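Local coordinates for putative Lipoprotein (Shewanella oneidensis, PDB 3U24) that is a putative lipoprotein of unknown function that binds zinc and calcium ions and belongs to the DUF885 family in the Peptidase_MA clan, many of whose members are zinc metallopeptidases, at residues K510-R513 and A514-S517; Q518-L521 and T522-Y525. One frame throughout, in Å; residues are numbered along the deposited sequence.

How the interactions relate
Interaction 1 is the last two turns of helix 504-516 with its end, and interaction 2 is the linker that follows with the beginning of helix 523-542; their centres lie about 11 Å apart. Arg513 joins them: its NH2 is 2.8 Å from Gln520 OE1 and 3.0 Å from Tyr524 OH, both probable hydrogen bonds, and its CZ packs 3.7 Å from Leu521 CD2. Tyr524 borders the zinc site of His408, His414 and Glu439, its side chain about 5 Å from the zinc ion. Interaction 2 comes nearer this site: the Glu439 side chain is about 4 Å from that of Tyr524 and about 8 Å from that of Arg513.

Interaction 1 (K510-R513 and A514-S517); sequences KWRR and ATLS
Thr515 lays its methyl over one face of the Trp511 indole in the C-terminal part of helix 504-516, an i to i+4 CH-pi contact. CG2 is 3.7 Å from the centroid of the five-membered ring and 22° off its normal, and the two side chains meet at about a right angle. A chi1 of 64° sets CG2 anti to the carbonyl carbon and OG1 between that carbon and the backbone N, donating to Arg512 O at 2.6 Å. A calcium ion lies about 5 Å from the Trp511 side chain. One residue further on, Leu516 CD1 sits over the centre of the Arg512 guanidinium, 4.0 Å from CZ, an apolar cover for the flat group.

The helix ends at Leu516; Ser517 is the first residue to leave helical backbone angles. Arg513 O takes three donors there: Leu516 N, Ser517 N at 2.8 Å and Ser517 OG at 2.7 Å, the hydroxyl coming from above the carbonyl plane. The extended Arg513 chain runs past this hydroxyl, its NH2 probably bonding Gln520 OE1 and Tyr524 OH. Water 1, in plane at the guanidinium edge, accepts from Arg513 NE at 3.0 Å and donates to Ser517 OG at 2.9 Å.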
ATOM      1  N   LYS A 510       3.765   4.830  13.447  1.00 27.77           N
ATOM      2  CA  LYS A 510       3.677   5.788  12.365  1.00 27.81           C
ATOM      3  C   LYS A 510       4.956   6.584  12.159  1.00 26.82           C
ATOM      4  O   LYS A 510       5.396   6.768  11.025  1.00 25.20           O
ATOM      5  CB  LYS A 510       2.510   6.725  12.584  1.00 30.23           C
ATOM      6  CG  LYS A 510       1.172   6.120  12.240  1.00 32.49           C
ATOM      7  CD  LYS A 510       0.949   6.053  10.732  1.00 34.32           C
ATOM      8  CE  LYS A 510      -0.386   5.370  10.428  1.00 36.17           C
ATOM      9  NZ  LYS A 510      -1.553   6.205  10.869  1.00 41.08           N
ATOM     10  N   TRP A 511       5.582   7.025  13.243  1.00 25.65           N
ATOM     11  CA  TRP A 511       6.875   7.671  13.135  1.00 25.80           C
ATOM     12  C   TRP A 511       7.888   6.778  12.413  1.00 26.82           C
ATOM     13  O   TRP A 511       8.544   7.208  11.454  1.00 25.27           O
ATOM     14  CB  TRP A 511       7.384   8.048  14.527  1.00 25.88           C
ATOM     15  CG  TRP A 511       8.841   8.379  14.556  1.00 25.43           C
ATOM     16  CD1 TRP A 511       9.879   7.585  15.016  1.00 25.67           C
ATOM     17  CD2 TRP A 511       9.486   9.607  14.075  1.00 25.53           C
ATOM     18  NE1 TRP A 511      11.096   8.232  14.853  1.00 25.93           N
ATOM     19  CE2 TRP A 511      10.922   9.443  14.313  1.00 25.19           C
ATOM     20  CE3 TRP A 511       9.030  10.801  13.538  1.00 25.44           C
ATOM     21  CZ2 TRP A 511      11.830  10.421  13.990  1.00 26.14           C
ATOM     22  CZ3 TRP A 511       9.958  11.776  13.206  1.00 25.21           C
ATOM     23  CH2 TRP A 511      11.319  11.601  13.440  1.00 25.85           C
ATOM     24  N   ARG A 512       8.021   5.538  12.882  1.00 27.46           N
ATOM     25  CA  ARG A 512       8.945   4.590  12.280  1.00 29.93           C
ATOM     26  C   ARG A 512       8.698   4.408  10.783  1.00 28.33           C
ATOM     27  O   ARG A 512       9.620   4.426   9.983  1.00 27.07           O
ATOM     28  CB  ARG A 512       8.863   3.228  12.969  1.00 34.55           C
ATOM     29  CG  ARG A 512       9.926   2.238  12.474  1.00 40.29           C
ATOM     30  CD  ARG A 512       9.834   0.887  13.198  1.00 48.01           C
ATOM     31  NE  ARG A 512      11.028   0.037  12.997  1.00 51.23           N
ATOM     32  CZ  ARG A 512      11.099  -1.000  12.157  1.00 55.06           C
ATOM     33  NH1 ARG A 512      10.040  -1.348  11.410  1.00 56.50           N
ATOM     34  NH2 ARG A 512      12.241  -1.699  12.062  1.00 56.74           N
ATOM     35  N   ARG A 513       7.445   4.235  10.420  1.00 28.02           N
ATOM     36  CA  ARG A 513       7.064   4.039   9.025  1.00 30.48           C
ATOM     37  C   ARG A 513       7.475   5.256   8.147  1.00 28.37           C
ATOM     38  O   ARG A 513       7.966   5.085   7.012  1.00 28.46           O
ATOM     39  CB  ARG A 513       5.566   3.775   8.970  1.00 31.95           C
ATOM     40  CG  ARG A 513       4.980   3.570   7.596  1.00 33.77           C
ATOM     41  CD  ARG A 513       3.561   3.055   7.770  1.00 35.75           C
ATOM     42  NE  ARG A 513       2.815   3.112   6.528  1.00 38.24           N
ATOM     43  CZ  ARG A 513       1.509   2.876   6.422  1.00 38.12           C
ATOM     44  NH1 ARG A 513       0.793   2.552   7.506  1.00 38.09           N
ATOM     45  NH2 ARG A 513       0.926   2.980   5.224  1.00 36.61           N
ATOM     46  N   ALA A 514       7.317   6.457   8.702  1.00 26.95           N
ATOM     47  CA  ALA A 514       7.703   7.715   8.031  1.00 25.76           C
ATOM     48  C   ALA A 514       9.210   7.918   7.955  1.00 25.93           C
ATOM     49  O   ALA A 514       9.674   8.629   7.064  1.00 27.45           O
ATOM     50  CB  ALA A 514       7.059   8.907   8.702  1.00 24.54           C
ATOM     51  N   THR A 515       9.973   7.314   8.864  1.00 24.85           N
ATOM     52  CA  THR A 515      11.407   7.401   8.803  1.00 25.55           C
ATOM     53  C   THR A 515      11.928   6.477   7.722  1.00 25.46           C
ATOM     54  O   THR A 515      12.984   6.729   7.157  1.00 26.92           O
ATOM     55  CB  THR A 515      12.101   7.019  10.138  1.00 27.81           C
ATOM     56  OG1 THR A 515      11.874   5.624  10.478  1.00 29.78           O
ATOM     57  CG2 THR A 515      11.617   7.877  11.277  1.00 28.20           C
ATOM     58  N   LEU A 516      11.202   5.406   7.429  1.00 24.50           N
ATOM     59  CA  LEU A 516      11.685   4.368   6.519  1.00 25.31           C
ATOM     60  C   LEU A 516      11.091   4.452   5.123  1.00 25.30           C
ATOM     61  O   LEU A 516      11.640   3.920   4.197  1.00 26.97           O
ATOM     62  CB  LEU A 516      11.460   2.958   7.125  1.00 24.53           C
ATOM     63  CG  LEU A 516      12.377   2.639   8.336  1.00 25.27           C
ATOM     64  CD1 LEU A 516      11.955   1.353   9.067  1.00 24.63           C
ATOM     65  CD2 LEU A 516      13.834   2.569   7.906  1.00 24.37           C
ATOM     66  N   SER A 517       9.957   5.107   4.990  1.00 25.95           N
ATOM     67  CA  SER A 517       9.303   5.285   3.700  1.00 25.88           C
ATOM     68  C   SER A 517       8.923   6.760   3.521  1.00 25.03           C
ATOM     69  O   SER A 517       8.887   7.547   4.487  1.00 26.50           O
ATOM     70  CB  SER A 517       8.045   4.425   3.640  1.00 26.24           C
ATOM     71  OG  SER A 517       7.064   4.948   4.523  1.00 26.96           O
TER
HETATM   72  O   HOH W   1       4.479   3.787   4.108  1.00 26.39           O

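Interaction 2 (Q518-L521 and T522-Y525); sequences QVQL and TSYY. With ACY (acetic acid), chain Q.
A type I beta turn, 519-522, runs into helix 523-542 beside the zinc site of His408, His414 and Glu439, pinned by hydroxyls on two successive carbonyls. Thr522 OG1 reaches a lone pair of Val519 O in the carbonyl plane at 2.8 Å, while Thr522 N bonds the same oxygen from above that plane. Ser523 repeats the pattern on Gln520 O: OG donates at 2.8 Å in plane, and N, at 3.1 Å, comes from above. With chi1 near +60° in both residues, each hydroxyl is turned back to the carbonyl three residues earlier.

Gln520 bends at chi2 and sends NE2 to Tyr524 OH, 3.0 Å away and nearly straight at 170°. The hydroxyl lies in the amide plane, and amide and phenol ring stand 83° apart. Arg513 is the second partner of this amide, at OE1. A phenylalanine in place of Tyr524 would probably leave Gln520 NE2 and Arg513 NH2 each without the hydroxyl as a partner, the amide then held through OE1 but not NE2. Leu521 O meets the ring edge 3.4 Å from Tyr524 CD1. Water 2, also in the ring plane, donates to Leu521 O at 2.8 Å and accepts from Tyr525 N at 3.1 Å.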
ATOM      1  N   GLN A 518       8.668   7.123   2.278  1.00 23.96           N
ATOM      2  CA  GLN A 518       8.309   8.477   1.891  1.00 23.66           C
ATOM      3  C   GLN A 518       7.135   8.398   0.904  1.00 23.79           C
ATOM      4  O   GLN A 518       7.065   7.424   0.113  1.00 23.41           O
ATOM      5  CB  GLN A 518       9.492   9.159   1.201  1.00 23.38           C
ATOM      6  CG  GLN A 518      10.824   8.923   1.881  1.00 24.04           C
ATOM      7  CD  GLN A 518      11.449   7.636   1.431  1.00 23.57           C
ATOM      8  OE1 GLN A 518      11.235   7.221   0.317  1.00 24.03           O
ATOM      9  NE2 GLN A 518      12.198   6.992   2.299  1.00 23.22           N
ATOM     10  N   VAL A 519       6.220   9.380   1.002  1.00 22.89           N
ATOM     11  CA  VAL A 519       5.119   9.596   0.057  1.00 22.87           C
ATOM     12  C   VAL A 519       3.950   8.614   0.215  1.00 23.68           C
ATOM     13  O   VAL A 519       2.773   9.013   0.213  1.00 24.38           O
ATOM     14  CB  VAL A 519       5.656   9.678  -1.399  1.00 22.82           C
ATOM     15  CG1 VAL A 519       4.539   9.654  -2.398  1.00 22.87           C
ATOM     16  CG2 VAL A 519       6.464  10.965  -1.573  1.00 22.80           C
ATOM     17  N   GLN A 520       4.233   7.336   0.412  1.00 24.05           N
ATOM     18  CA  GLN A 520       3.149   6.338   0.490  1.00 23.95           C
ATOM     19  C   GLN A 520       2.047   6.729   1.495  1.00 22.99           C
ATOM     20  O   GLN A 520       0.857   6.496   1.260  1.00 22.07           O
ATOM     21  CB  GLN A 520       3.733   4.932   0.742  1.00 24.99           C
ATOM     22  CG  GLN A 520       2.723   3.776   0.652  1.00 26.25           C
ATOM     23  CD  GLN A 520       1.764   3.731   1.847  1.00 26.23           C
ATOM     24  OE1 GLN A 520       2.122   4.130   2.957  1.00 25.68           O
ATOM     25  NE2 GLN A 520       0.518   3.300   1.597  1.00 26.43           N
ATOM     26  N   LEU A 521       2.441   7.369   2.591  1.00 24.18           N
ATOM     27  CA  LEU A 521       1.495   7.756   3.668  1.00 23.60           C
ATOM     28  C   LEU A 521       0.514   8.812   3.210  1.00 22.89           C
ATOM     29  O   LEU A 521      -0.574   8.870   3.757  1.00 22.83           O
ATOM     30  CB  LEU A 521       2.212   8.234   4.940  1.00 23.81           C
ATOM     31  CG  LEU A 521       2.540   7.087   5.899  1.00 25.27           C
ATOM     32  CD1 LEU A 521       3.557   7.551   6.947  1.00 24.65           C
ATOM     33  CD2 LEU A 521       1.264   6.553   6.548  1.00 23.53           C
ATOM     34  N   THR A 522       0.877   9.634   2.229  1.00 22.06           N
ATOM     35  CA  THR A 522      -0.067  10.626   1.685  1.00 22.67           C
ATOM     36  C   THR A 522      -1.147  10.038   0.741  1.00 22.67           C
ATOM     37  O   THR A 522      -2.113  10.715   0.401  1.00 22.49           O
ATOM     38  CB  THR A 522       0.659  11.753   0.906  1.00 23.59           C
ATOM     39  OG1 THR A 522       1.159  11.218  -0.326  1.00 22.90           O
ATOM     40  CG2 THR A 522       1.828  12.342   1.721  1.00 22.30           C
ATOM     41  N   SER A 523      -1.022   8.766   0.347  1.00 23.37           N
ATOM     42  CA  SER A 523      -1.810   8.237  -0.753  1.00 23.05           C
ATOM     43  C   SER A 523      -3.295   8.256  -0.426  1.00 23.62           C
ATOM     44  O   SER A 523      -4.146   8.570  -1.291  1.00 23.10           O
ATOM     45  CB  SER A 523      -1.313   6.836  -1.186  1.00 24.34           C
ATOM     46  OG  SER A 523      -1.413   5.860  -0.168  1.00 25.72           O
ATOM     47  N   TYR A 524      -3.602   7.982   0.836  1.00 23.12           N
ATOM     48  CA  TYR A 524      -4.990   7.863   1.281  1.00 22.88           C
ATOM     49  C   TYR A 524      -5.721   9.177   1.126  1.00 21.80           C
ATOM     50  O   TYR A 524      -6.805   9.237   0.509  1.00 21.20           O
ATOM     51  CB  TYR A 524      -5.072   7.390   2.719  1.00 24.39           C
ATOM     52  CG  TYR A 524      -4.194   6.204   2.980  1.00 26.53           C
ATOM     53  CD1 TYR A 524      -2.849   6.388   3.337  1.00 27.16           C
ATOM     54  CD2 TYR A 524      -4.685   4.910   2.879  1.00 27.61           C
ATOM     55  CE1 TYR A 524      -2.022   5.320   3.558  1.00 28.96           C
ATOM     56  CE2 TYR A 524      -3.857   3.818   3.094  1.00 27.93           C
ATOM     57  CZ  TYR A 524      -2.544   4.027   3.439  1.00 28.75           C
ATOM     58  OH  TYR A 524      -1.689   2.996   3.662  1.00 29.13           O
ATOM     59  N   TYR A 525      -5.132  10.239   1.656  1.00 20.27           N
ATOM     60  CA  TYR A 525      -5.791  11.530   1.644  1.00 19.90           C
ATOM     61  C   TYR A 525      -5.786  12.141   0.234  1.00 19.62           C
ATOM     62  O   TYR A 525      -6.725  12.805  -0.164  1.00 18.59           O
ATOM     63  CB  TYR A 525      -5.097  12.472   2.609  1.00 19.77           C
ATOM     64  CG  TYR A 525      -5.707  13.828   2.689  1.00 19.88           C
ATOM     65  CD1 TYR A 525      -6.978  14.013   3.192  1.00 20.29           C
ATOM     66  CD2 TYR A 525      -4.991  14.939   2.294  1.00 20.87           C
ATOM     67  CE1 TYR A 525      -7.546  15.267   3.263  1.00 20.94           C
ATOM     68  CE2 TYR A 525      -5.521  16.207   2.396  1.00 21.24           C
ATOM     69  CZ  TYR A 525      -6.792  16.357   2.892  1.00 21.65           C
ATOM     70  OH  TYR A 525      -7.310  17.617   2.919  1.00 23.90           O
TER
HETATM   71  C   ACY Q 601      13.016   4.135   0.242  1.00 42.68           C
HETATM   72  O   ACY Q 601      13.023   4.018   1.496  1.00 41.69           O
HETATM   73  OXT ACY Q 601      12.113   4.758  -0.397  1.00 45.54           O
HETATM   74  CH3 ACY Q 601      14.092   3.460  -0.541  1.00 37.79           C
HETATM   75  O   HOH W   2      -2.911  10.332   3.863  1.00 20.05           O